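Alginate biosynthesis protein AlgX (Pseudomonas aeruginosa, PDB 4KNC) takes part in O-acetylation of the exopolysaccharide alginate and protects the polymer from degradation as it crosses the periplasm. Local coordinates at residues Leu46-Tyr51 / Pro87-Val92; Gly187-Leu192 / Gln210-Phe215; Asn266-Gly271 / Glu386-Val391; Asn319-Arg324 / Val356-Tyr361. All blocks are in the same frame, centred on the assembly; numbering follows the deposited sequence.

Contact 1 of 4, residues Leu46-Tyr51 / Pro87-Val92; sequences LFRTTY and PTRGLV
At the start of helix 89-93 in the SGNH hydrolase-like domain, the side chain of R89 reaches across to L46 and F47 of strand 46-48. R89 NH1 donates to L46 O at 2.9 Å, approaching in the carbonyl plane, while the oxygen lies 23° out of the guanidinium plane. A second bond to this oxygen, from R89 NH2, is weak. The R89 guanidinium also lies over one face of the F47 ring, with NH1 3.5 Å above the plane and offset toward the rim. R89 CZ is 4.9 Å from the F47 ring centroid, which supports a cation-pi contact, but the planes are 57° apart and do not stack flat. D52 forms salt bridges to both R89 NH1 and R48 NH2, which probably offsets the like charges at R48 NH2 and R89 NE, 5.5 Å apart. Nearer the helix start, T88 CG2 touches Y51 O at 3.6 Å. A water accepts from R89 N at 3.0 Å and donates weakly to Y51 O. T88 OG1 takes the N-H of L91 at 3.3 Å, the capping bond of an N-capped helix that follows parallel strand 80-85, an arrangement that fits the alpha/beta architecture of the SGNH fold.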
loop_
_atom_site.group_PDB
_atom_site.type_symbol
_atom_site.label_atom_id
_atom_site.label_comp_id
_atom_site.label_asym_id
_atom_site.label_seq_id
_atom_site.Cartn_x
_atom_site.Cartn_y
_atom_site.Cartn_z
ATOM N N LEU A 46 7.534 24.208 -0.831
ATOM C CA LEU A 46 8.163 23.642 -2.012
ATOM C C LEU A 46 7.173 22.667 -2.661
ATOM O O LEU A 46 6.375 22.034 -1.965
ATOM C CB LEU A 46 9.447 22.886 -1.642
ATOM C CG LEU A 46 10.615 23.615 -0.970
ATOM C CD1 LEU A 46 11.831 22.674 -0.875
ATOM C CD2 LEU A 46 10.991 24.907 -1.707
ATOM N N PHE A 47 7.215 22.548 -3.984
ATOM C CA PHE A 47 6.425 21.524 -4.654
ATOM C C PHE A 47 7.327 20.731 -5.583
ATOM O O PHE A 47 8.304 21.260 -6.098
ATOM C CB PHE A 47 5.306 22.153 -5.475
ATOM C CG PHE A 47 4.188 22.728 -4.649
ATOM C CD1 PHE A 47 4.350 23.932 -3.979
ATOM C CD2 PHE A 47 2.961 22.062 -4.551
ATOM C CE1 PHE A 47 3.304 24.469 -3.227
ATOM C CE2 PHE A 47 1.919 22.593 -3.804
ATOM C CZ PHE A 47 2.096 23.799 -3.138
ATOM N N ARG A 48 6.994 19.462 -5.792
ATOM C CA ARG A 48 7.645 18.644 -6.806
ATOM C C ARG A 48 6.807 18.689 -8.072
ATOM O O ARG A 48 5.618 18.456 -8.018
ATOM C CB ARG A 48 7.747 17.201 -6.322
ATOM C CG ARG A 48 8.400 17.070 -4.950
ATOM C CD ARG A 48 8.204 15.668 -4.435
ATOM N NE ARG A 48 6.813 15.430 -4.061
ATOM C CZ ARG A 48 6.351 14.271 -3.600
ATOM N NH1 ARG A 48 7.164 13.236 -3.481
ATOM N NH2 ARG A 48 5.072 14.146 -3.261
ATOM N N THR A 49 7.426 18.969 -9.213
ATOM C CA THR A 49 6.677 19.128 -10.453
ATOM C C THR A 49 6.026 17.817 -10.911
ATOM O O THR A 49 4.867 17.807 -11.329
ATOM C CB THR A 49 7.590 19.656 -11.571
ATOM O OG1 THR A 49 8.757 18.832 -11.648
ATOM C CG2 THR A 49 8.030 21.092 -11.278
ATOM N N THR A 50 6.762 16.712 -10.822
ATOM C CA THR A 50 6.279 15.449 -11.376
ATOM C C THR A 50 5.350 14.716 -10.409
ATOM O O THR A 50 4.497 13.958 -10.829
ATOM C CB THR A 50 7.429 14.501 -11.792
ATOM O OG1 THR A 50 8.080 13.987 -10.627
ATOM C CG2 THR A 50 8.460 15.231 -12.666
ATOM N N TYR A 51 5.524 14.934 -9.111
ATOM C CA TYR A 51 4.672 14.267 -8.137
ATOM C C TYR A 51 3.476 15.124 -7.762
ATOM O O TYR A 51 2.365 14.620 -7.671
ATOM C CB TYR A 51 5.450 13.931 -6.865
ATOM C CG TYR A 51 6.477 12.843 -7.031
ATOM C CD1 TYR A 51 7.722 13.108 -7.609
ATOM C CD2 TYR A 51 6.205 11.544 -6.618
ATOM C CE1 TYR A 51 8.668 12.103 -7.752
ATOM C CE2 TYR A 51 7.131 10.532 -6.765
ATOM C CZ TYR A 51 8.366 10.813 -7.327
ATOM O OH TYR A 51 9.290 9.797 -7.460
ATOM N N PRO A 87 -4.964 12.518 -2.504
ATOM C CA PRO A 87 -4.827 13.503 -3.585
ATOM C C PRO A 87 -3.483 14.251 -3.547
ATOM O O PRO A 87 -2.787 14.243 -2.536
ATOM C CB PRO A 87 -5.994 14.461 -3.335
ATOM C CG PRO A 87 -6.267 14.340 -1.842
ATOM C CD PRO A 87 -5.999 12.890 -1.518
ATOM N N THR A 88 -3.120 14.894 -4.645
ATOM C CA THR A 88 -1.800 15.526 -4.710
ATOM C C THR A 88 -1.728 16.822 -3.905
ATOM O O THR A 88 -2.749 17.432 -3.569
ATOM C CB THR A 88 -1.340 15.751 -6.164
ATOM O OG1 THR A 88 -2.326 16.514 -6.877
ATOM C CG2 THR A 88 -1.131 14.399 -6.875
ATOM N N ARG A 89 -0.513 17.223 -3.572
ATOM C CA ARG A 89 -0.286 18.475 -2.877
ATOM C C ARG A 89 -0.708 19.619 -3.783
ATOM O O ARG A 89 -1.157 20.656 -3.316
ATOM C CB ARG A 89 1.196 18.602 -2.475
ATOM C CG ARG A 89 1.656 17.463 -1.556
ATOM C CD ARG A 89 3.164 17.497 -1.258
ATOM N NE ARG A 89 3.540 18.558 -0.317
ATOM C CZ ARG A 89 4.059 19.731 -0.675
ATOM N NH1 ARG A 89 4.261 20.010 -1.963
ATOM N NH2 ARG A 89 4.384 20.623 0.258
ATOM N N GLY A 90 -0.566 19.426 -5.088
ATOM C CA GLY A 90 -0.961 20.452 -6.035
ATOM C C GLY A 90 -2.478 20.641 -6.059
ATOM O O GLY A 90 -2.959 21.780 -6.075
ATOM N N LEU A 91 -3.233 19.538 -6.046
ATOM C CA LEU A 91 -4.692 19.637 -6.067
ATOM C C LEU A 91 -5.222 20.264 -4.795
ATOM O O LEU A 91 -6.174 21.034 -4.831
ATOM C CB LEU A 91 -5.351 18.272 -6.280
ATOM C CG LEU A 91 -5.239 17.716 -7.699
ATOM C CD1 LEU A 91 -5.524 16.219 -7.697
ATOM C CD2 LEU A 91 -6.177 18.447 -8.656
ATOM N N VAL A 92 -4.617 19.951 -3.658
ATOM C CA VAL A 92 -5.188 20.454 -2.409
ATOM C C VAL A 92 -4.661 21.843 -2.063
ATOM O O VAL A 92 -5.422 22.760 -1.714
ATOM C CB VAL A 92 -4.933 19.491 -1.238
ATOM C CG1 VAL A 92 -5.431 20.100 0.052
ATOM C CG2 VAL A 92 -5.623 18.149 -1.483
HETATM O O HOH W 1 1.438 15.038 -4.334
#

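Contact 2 of 4, residues Gly187-Leu192 / Gln210-Phe215; sequences GLLSKL and QYVDRF
V212 O accepts the N-H of L189 at 2.6 Å, with an almost straight angle of 173° at hydrogen, and the CA-H of L188 approaches the same oxygen with its CA 3.3 Å away. This is part of a two-stranded antiparallel ribbon made by strands 180-191 and 210-220; the axes of the short segments 188-191 and 210-215 are 136° apart, so the pair is well twisted. The return bond, V212 N to L189 O, is 2.9 Å long and completes a hydrogen-bonded pair. Two residues along, K191 N to Q210 O at 2.6 Å and Q210 N to K191 O at 2.7 Å make another. L189 and V212 lie side by side on one face of the ribbon, and both touch P153 of helix 153-169. K191 starts from this face too, but its NZ leaves the ribbon for Y249 OH and makes a long, weak ion pair with D148, an inferred active-site residue. Between the two bonded pairs, S190 and Y211 form a non-hydrogen-bonded pair on the other face. With CG anti to the carbonyl carbon, beside the backbone N (chi1 -76°), the Y211 ring lies against S190, whose CA is 3.9 Å above the ring plane, offset toward the rim, with S190 CB 3.3 Å from Y211 CE2.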
loop_
_atom_site.group_PDB
_atom_site.type_symbol
_atom_site.label_atom_id
_atom_site.label_comp_id
_atom_site.label_asym_id
_atom_site.label_seq_id
_atom_site.Cartn_x
_atom_site.Cartn_y
_atom_site.Cartn_z
ATOM N N GLY A 187 0.103 16.805 22.211
ATOM C CA GLY A 187 1.453 17.319 22.080
ATOM C C GLY A 187 1.641 18.019 20.753
ATOM O O GLY A 187 0.673 18.263 20.033
ATOM N N LEU A 188 2.886 18.364 20.438
ATOM C CA LEU A 188 3.194 18.944 19.146
ATOM C C LEU A 188 3.970 17.924 18.321
ATOM O O LEU A 188 4.721 17.115 18.866
ATOM C CB LEU A 188 3.996 20.239 19.305
ATOM C CG LEU A 188 3.369 21.347 20.157
ATOM C CD1 LEU A 188 4.391 22.459 20.390
ATOM C CD2 LEU A 188 2.091 21.914 19.524
ATOM N N LEU A 189 3.755 17.941 17.010
ATOM C CA LEU A 189 4.458 17.040 16.109
ATOM C C LEU A 189 5.490 17.849 15.335
ATOM O O LEU A 189 5.153 18.803 14.635
ATOM C CB LEU A 189 3.466 16.357 15.145
ATOM C CG LEU A 189 4.042 15.523 13.989
ATOM C CD1 LEU A 189 4.775 14.287 14.498
ATOM C CD2 LEU A 189 2.983 15.107 12.988
ATOM N N SER A 190 6.754 17.480 15.464
ATOM C CA SER A 190 7.799 18.208 14.770
ATOM C C SER A 190 8.115 17.546 13.437
ATOM O O SER A 190 8.265 16.329 13.363
ATOM C CB SER A 190 9.068 18.246 15.617
ATOM O OG SER A 190 9.578 16.938 15.798
ATOM N N LYS A 191 8.244 18.344 12.385
ATOM C CA LYS A 191 8.703 17.789 11.117
ATOM C C LYS A 191 9.589 18.740 10.336
ATOM O O LYS A 191 9.205 19.868 10.035
ATOM C CB LYS A 191 7.532 17.350 10.229
ATOM C CG LYS A 191 8.025 16.603 8.973
ATOM C CD LYS A 191 6.920 15.847 8.278
ATOM C CE LYS A 191 6.481 14.643 9.084
ATOM N NZ LYS A 191 7.371 13.488 8.857
ATOM N N LEU A 192 10.792 18.279 10.024
ATOM C CA LEU A 192 11.625 18.971 9.059
ATOM C C LEU A 192 11.395 18.174 7.785
ATOM O O LEU A 192 11.750 16.997 7.715
ATOM C CB LEU A 192 13.105 18.934 9.478
ATOM C CG LEU A 192 14.109 19.533 8.481
ATOM C CD1 LEU A 192 13.783 20.996 8.223
ATOM C CD2 LEU A 192 15.566 19.368 8.938
ATOM N N GLN A 210 8.895 22.316 11.132
ATOM C CA GLN A 210 7.500 22.634 11.429
ATOM C C GLN A 210 7.013 21.929 12.691
ATOM O O GLN A 210 7.358 20.774 12.947
ATOM C CB GLN A 210 6.600 22.219 10.266
ATOM C CG GLN A 210 6.350 23.296 9.239
ATOM C CD GLN A 210 5.183 22.949 8.322
ATOM O OE1 GLN A 210 5.337 22.193 7.359
ATOM N NE2 GLN A 210 4.012 23.505 8.615
ATOM N N TYR A 211 6.195 22.625 13.470
ATOM C CA TYR A 211 5.587 22.040 14.655
ATOM C C TYR A 211 4.090 22.196 14.538
ATOM O O TYR A 211 3.599 23.314 14.531
ATOM C CB TYR A 211 6.078 22.748 15.916
ATOM C CG TYR A 211 7.481 22.346 16.287
ATOM C CD1 TYR A 211 8.579 22.940 15.680
ATOM C CD2 TYR A 211 7.709 21.345 17.219
ATOM C CE1 TYR A 211 9.872 22.554 16.015
ATOM C CE2 TYR A 211 8.991 20.953 17.553
ATOM C CZ TYR A 211 10.063 21.555 16.952
ATOM O OH TYR A 211 11.333 21.152 17.300
ATOM N N VAL A 212 3.375 21.078 14.416
ATOM C CA VAL A 212 1.917 21.106 14.307
ATOM C C VAL A 212 1.276 20.336 15.453
ATOM O O VAL A 212 1.962 19.629 16.200
ATOM C CB VAL A 212 1.433 20.496 12.970
ATOM C CG1 VAL A 212 1.976 21.299 11.804
ATOM C CG2 VAL A 212 1.865 19.029 12.853
ATOM N N ASP A 213 -0.041 20.473 15.579
ATOM C CA ASP A 213 -0.813 19.765 16.605
ATOM C C ASP A 213 -0.769 18.249 16.410
ATOM O O ASP A 213 -1.048 17.744 15.318
ATOM C CB ASP A 213 -2.266 20.230 16.571
ATOM C CG ASP A 213 -2.416 21.695 16.915
ATOM O OD1 ASP A 213 -1.617 22.191 17.745
ATOM O OD2 ASP A 213 -3.337 22.342 16.356
ATOM N N ARG A 214 -0.399 17.521 17.454
ATOM C CA ARG A 214 -0.461 16.061 17.385
ATOM C C ARG A 214 -1.693 15.532 18.131
ATOM O O ARG A 214 -1.991 15.989 19.227
ATOM C CB ARG A 214 0.808 15.450 17.961
ATOM C CG ARG A 214 0.928 13.970 17.686
ATOM C CD ARG A 214 2.314 13.443 18.042
ATOM N NE ARG A 214 2.577 13.526 19.474
ATOM C CZ ARG A 214 2.092 12.674 20.373
ATOM N NH1 ARG A 214 1.302 11.676 19.985
ATOM N NH2 ARG A 214 2.383 12.826 21.662
ATOM N N PHE A 215 -2.401 14.569 17.548
ATOM C CA PHE A 215 -3.637 14.063 18.152
ATOM C C PHE A 215 -3.604 12.573 18.464
ATOM O O PHE A 215 -2.962 11.790 17.765
ATOM C CB PHE A 215 -4.835 14.330 17.226
ATOM C CG PHE A 215 -5.134 15.793 17.031
ATOM C CD1 PHE A 215 -4.473 16.526 16.061
ATOM C CD2 PHE A 215 -6.061 16.435 17.827
ATOM C CE1 PHE A 215 -4.737 17.864 15.885
ATOM C CE2 PHE A 215 -6.332 17.783 17.659
ATOM C CZ PHE A 215 -5.673 18.496 16.686
#

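Contact 3 of 4, residues Asn266-Gly271 / Glu386-Val391; sequences NAVSGG and EQSKAV
V268 and A390, with CA atoms 7.0 Å apart, belong to two beta turns, a type II turn from V268 to G271 and a type I turn from S388 to V391, and no hydrogen bond joins the two segments. The first turn is closed by G271 N to V268 O at 2.9 Å, with G270 at a phi of 85°; the closing bond of the second is weak. V268 carries the contact with both methyls. Its CG1 and CG2 each lie 3.7 Å from V391 CG1, and the two valine side chains cross at about a right angle. V268 CG1, anti to the backbone N (chi1 173°), also approaches A390 CB at 4.2 Å and S388 OG at 4.0 Å. That hydroxyl oxygen accepts from A390 N at 3.1 Å, an ST turn that fixes S388 OG beside the valine methyl. A390 CB further lies 4.1 Å from S269 O, while the S269 side chain touches S243, the inferred nucleophile. The contact thus joins the hydrolase-like domain to the carbohydrate-binding module: the loop after strand 263-265 meets the loop between strands 380-386 and 396-400, and both lean on helix 275-282, with V268 on S276, S388 on S275 and V391 on A279.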
loop_
_atom_site.group_PDB
_atom_site.type_symbol
_atom_site.label_atom_id
_atom_site.label_comp_id
_atom_site.label_asym_id
_atom_site.label_seq_id
_atom_site.Cartn_x
_atom_site.Cartn_y
_atom_site.Cartn_z
ATOM N N ASN A 266 -2.955 -1.587 10.281
ATOM C CA ASN A 266 -1.824 -2.415 9.865
ATOM C C ASN A 266 -0.909 -1.709 8.867
ATOM O O ASN A 266 -0.170 -2.360 8.112
ATOM C CB ASN A 266 -2.315 -3.753 9.275
ATOM C CG ASN A 266 -3.029 -4.638 10.311
ATOM O OD1 ASN A 266 -4.231 -4.865 10.223
ATOM N ND2 ASN A 266 -2.278 -5.145 11.283
ATOM N N ALA A 267 -0.951 -0.376 8.865
ATOM C CA ALA A 267 -0.121 0.409 7.959
ATOM C C ALA A 267 1.359 0.105 8.192
ATOM O O ALA A 267 1.757 -0.230 9.309
ATOM C CB ALA A 267 -0.373 1.893 8.156
ATOM N N VAL A 268 2.160 0.245 7.139
ATOM C CA VAL A 268 3.601 -0.002 7.201
ATOM C C VAL A 268 4.328 1.231 6.697
ATOM O O VAL A 268 4.176 1.615 5.546
ATOM C CB VAL A 268 4.007 -1.221 6.339
ATOM C CG1 VAL A 268 5.528 -1.371 6.279
ATOM C CG2 VAL A 268 3.349 -2.524 6.876
ATOM N N SER A 269 5.105 1.872 7.564
ATOM C CA SER A 269 5.849 3.050 7.145
ATOM C C SER A 269 6.941 2.602 6.186
ATOM O O SER A 269 7.677 1.668 6.475
ATOM C CB SER A 269 6.450 3.762 8.362
ATOM O OG SER A 269 5.421 4.122 9.275
ATOM N N GLY A 270 7.014 3.254 5.032
ATOM C CA GLY A 270 7.932 2.853 3.985
ATOM C C GLY A 270 7.362 1.770 3.099
ATOM O O GLY A 270 7.972 1.400 2.096
ATOM N N GLY A 271 6.182 1.259 3.441
ATOM C CA GLY A 271 5.671 0.090 2.734
ATOM C C GLY A 271 5.160 0.346 1.326
ATOM O O GLY A 271 5.049 -0.577 0.520
ATOM N N GLU A 386 10.706 -8.766 -3.663
ATOM C CA GLU A 386 11.330 -7.958 -2.630
ATOM C C GLU A 386 10.281 -7.550 -1.601
ATOM O O GLU A 386 9.239 -6.998 -1.943
ATOM C CB GLU A 386 11.986 -6.711 -3.232
ATOM C CG GLU A 386 13.037 -6.985 -4.302
ATOM C CD GLU A 386 14.246 -7.729 -3.765
ATOM O OE1 GLU A 386 14.783 -8.585 -4.499
ATOM O OE2 GLU A 386 14.665 -7.456 -2.619
ATOM N N GLN A 387 10.568 -7.823 -0.337
ATOM C CA GLN A 387 9.645 -7.515 0.737
ATOM C C GLN A 387 10.203 -6.375 1.582
ATOM O O GLN A 387 11.413 -6.286 1.776
ATOM C CB GLN A 387 9.445 -8.764 1.584
ATOM C CG GLN A 387 8.794 -8.534 2.906
ATOM C CD GLN A 387 8.593 -9.830 3.675
ATOM O OE1 GLN A 387 7.552 -10.481 3.565
ATOM N NE2 GLN A 387 9.595 -10.213 4.451
ATOM N N SER A 388 9.323 -5.504 2.070
ATOM C CA SER A 388 9.716 -4.388 2.923
ATOM C C SER A 388 10.530 -4.846 4.127
ATOM O O SER A 388 10.233 -5.884 4.724
ATOM C CB SER A 388 8.477 -3.633 3.418
ATOM O OG SER A 388 8.826 -2.701 4.428
ATOM N N LYS A 389 11.548 -4.058 4.476
ATOM C CA LYS A 389 12.405 -4.335 5.628
ATOM C C LYS A 389 11.630 -4.235 6.939
ATOM O O LYS A 389 12.047 -4.784 7.962
ATOM C CB LYS A 389 13.581 -3.345 5.685
ATOM C CG LYS A 389 14.441 -3.242 4.420
ATOM C CD LYS A 389 15.285 -4.487 4.182
ATOM C CE LYS A 389 16.312 -4.245 3.082
ATOM N NZ LYS A 389 17.050 -5.485 2.736
ATOM N N ALA A 390 10.509 -3.522 6.912
ATOM C CA ALA A 390 9.791 -3.224 8.142
ATOM C C ALA A 390 8.691 -4.220 8.489
ATOM O O ALA A 390 8.138 -4.155 9.576
ATOM C CB ALA A 390 9.243 -1.806 8.113
ATOM N N VAL A 391 8.373 -5.148 7.589
ATOM C CA VAL A 391 7.325 -6.118 7.890
ATOM C C VAL A 391 7.845 -7.442 8.431
ATOM O O VAL A 391 9.029 -7.743 8.359
ATOM C CB VAL A 391 6.411 -6.398 6.678
ATOM C CG1 VAL A 391 5.857 -5.085 6.122
ATOM C CG2 VAL A 391 7.167 -7.179 5.615
#

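Contact 4 of 4, residues Asn319-Arg324 / Val356-Tyr361; sequences NGCSGR and VADVTY
V356 opens the second segment by meeting C321 and G320: its CG1 is 4.4 Å from C321 SG, an apolar contact, and equally far from G320 CA. The sulfur also lies 3.8 Å from V356 O. This strand belongs to the carbohydrate-binding module, where strands 428-435 and 396-400 flank it in an antiparallel sheet. A357 directs its side chain away from the turns, onto I433 and F399 of those flanking strands. D358 then points back toward the turns of 319-324. Its CG is anti to the backbone N (chi1 -163°), and OD2 accepts from C321 N at 3.0 Å with an angle of 161° at hydrogen, using the lone pair away from the other carboxylate oxygen. D358 CB packs against C321 SG at 3.6 Å. The donating N-H of C321 is presented by a type II' turn from N319 to S322, closed by S322 N to N319 O at 2.9 Å. R324 NH2 donates to G320 O at 2.8 Å, with that oxygen close to the guanidinium plane, and ties this turn to the type II turn that follows. Since D358 OD2 also forms a salt bridge to R396 NH2, while C321 is joined to C434 by a disulfide, one carboxylate oxygen serves two donors and the turn is held by both a covalent and a polar tie; the arginine and the amide N-H would be expected to favour the ionised aspartate.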
loop_
_atom_site.group_PDB
_atom_site.type_symbol
_atom_site.label_atom_id
_atom_site.label_comp_id
_atom_site.label_asym_id
_atom_site.label_seq_id
_atom_site.Cartn_x
_atom_site.Cartn_y
_atom_site.Cartn_z
ATOM N N ASN A 319 -5.130 -17.736 2.060
ATOM C CA ASN A 319 -4.048 -18.285 2.871
ATOM C C ASN A 319 -3.094 -19.250 2.147
ATOM O O ASN A 319 -2.569 -20.181 2.756
ATOM C CB ASN A 319 -4.611 -18.946 4.139
ATOM C CG ASN A 319 -3.673 -18.808 5.326
ATOM O OD1 ASN A 319 -2.539 -18.325 5.186
ATOM N ND2 ASN A 319 -4.132 -19.236 6.499
ATOM N N GLY A 320 -2.870 -19.016 0.857
ATOM C CA GLY A 320 -1.957 -19.835 0.074
ATOM C C GLY A 320 -2.244 -21.325 0.127
ATOM O O GLY A 320 -3.279 -21.797 -0.362
ATOM N N CYS A 321 -1.325 -22.073 0.731
ATOM C CA CYS A 321 -1.479 -23.524 0.844
ATOM C C CYS A 321 -1.893 -23.961 2.243
ATOM O O CYS A 321 -2.085 -25.150 2.492
ATOM C CB CYS A 321 -0.181 -24.236 0.454
ATOM S SG CYS A 321 0.282 -24.037 -1.273
ATOM N N SER A 322 -2.010 -22.997 3.150
ATOM C CA SER A 322 -2.316 -23.282 4.546
ATOM C C SER A 322 -3.666 -23.981 4.679
ATOM O O SER A 322 -4.642 -23.599 4.027
ATOM C CB SER A 322 -2.282 -21.994 5.375
ATOM O OG SER A 322 -2.369 -22.271 6.761
ATOM N N GLY A 323 -3.701 -25.026 5.502
ATOM C CA GLY A 323 -4.905 -25.809 5.709
ATOM C C GLY A 323 -5.225 -26.770 4.576
ATOM O O GLY A 323 -6.109 -27.623 4.698
ATOM N N ARG A 324 -4.504 -26.638 3.467
ATOM C CA ARG A 324 -4.814 -27.407 2.271
ATOM C C ARG A 324 -3.647 -28.282 1.816
ATOM O O ARG A 324 -2.483 -27.898 1.938
ATOM C CB ARG A 324 -5.308 -26.473 1.160
ATOM C CG ARG A 324 -6.479 -25.611 1.623
ATOM C CD ARG A 324 -6.980 -24.696 0.540
ATOM N NE ARG A 324 -5.873 -24.065 -0.157
ATOM C CZ ARG A 324 -5.706 -24.106 -1.471
ATOM N NH1 ARG A 324 -6.588 -24.740 -2.234
ATOM N NH2 ARG A 324 -4.660 -23.501 -2.021
ATOM N N VAL A 356 -0.311 -23.003 -7.074
ATOM C CA VAL A 356 0.171 -21.966 -6.158
ATOM C C VAL A 356 1.366 -22.413 -5.286
ATOM O O VAL A 356 1.451 -23.571 -4.867
ATOM C CB VAL A 356 -1.005 -21.425 -5.289
ATOM C CG1 VAL A 356 -0.515 -20.715 -4.030
ATOM C CG2 VAL A 356 -1.890 -20.501 -6.120
ATOM N N ALA A 357 2.293 -21.488 -5.038
ATOM C CA ALA A 357 3.470 -21.742 -4.209
ATOM C C ALA A 357 3.408 -21.026 -2.854
ATOM O O ALA A 357 2.963 -19.874 -2.763
ATOM C CB ALA A 357 4.733 -21.331 -4.953
ATOM N N ASP A 358 3.882 -21.719 -1.820
ATOM C CA ASP A 358 3.864 -21.244 -0.442
ATOM C C ASP A 358 5.225 -21.528 0.183
ATOM O O ASP A 358 5.649 -22.679 0.247
ATOM C CB ASP A 358 2.770 -21.980 0.347
ATOM C CG ASP A 358 2.398 -21.271 1.643
ATOM O OD1 ASP A 358 3.276 -20.616 2.249
ATOM O OD2 ASP A 358 1.221 -21.367 2.054
ATOM N N VAL A 359 5.899 -20.490 0.662
ATOM C CA VAL A 359 7.325 -20.599 0.984
ATOM C C VAL A 359 7.732 -19.868 2.268
ATOM O O VAL A 359 7.440 -18.692 2.430
ATOM C CB VAL A 359 8.173 -20.013 -0.170
ATOM C CG1 VAL A 359 9.644 -19.992 0.196
ATOM C CG2 VAL A 359 7.941 -20.787 -1.456
ATOM N N THR A 360 8.448 -20.545 3.162
ATOM C CA THR A 360 8.799 -19.955 4.448
ATOM C C THR A 360 10.268 -20.097 4.858
ATOM O O THR A 360 10.743 -21.200 5.141
ATOM C CB THR A 360 7.927 -20.534 5.567
ATOM O OG1 THR A 360 6.546 -20.271 5.280
ATOM C CG2 THR A 360 8.305 -19.907 6.903
ATOM N N TYR A 361 10.973 -18.968 4.898
ATOM C CA TYR A 361 12.333 -18.904 5.447
ATOM C C TYR A 361 12.371 -19.241 6.935
ATOM O O TYR A 361 11.415 -18.980 7.666
ATOM C CB TYR A 361 12.916 -17.502 5.282
ATOM C CG TYR A 361 13.399 -17.165 3.897
ATOM C CD1 TYR A 361 14.387 -17.920 3.279
ATOM C CD2 TYR A 361 12.888 -16.069 3.215
ATOM C CE1 TYR A 361 14.840 -17.603 2.015
ATOM C CE2 TYR A 361 13.331 -15.744 1.951
ATOM C CZ TYR A 361 14.309 -16.511 1.357
ATOM O OH TYR A 361 14.751 -16.181 0.095
#

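Contacts 1, 2 and 3 each bring a side chain close to the inferred S243-H150-D148 site, whose charge-relay geometry is consistent with a catalytic triad. Nearest side-chain distances run from about 3 Å between K191 and D148, through about 4 Å between S269 and S243, to about 6 Å between R89 and D148. Contacts 1 and 2 have centres about 21 Å apart, yet their nearest atoms are only about 7 Å apart; contact 3 is centred about 24 Å from each. Contact 4 stands away from the site, its centre about 41 Å from that of contact 1 and about 43 Å from that of contact 2. It falls within the chain span separating the segments of contact 3, which bridges the two domains.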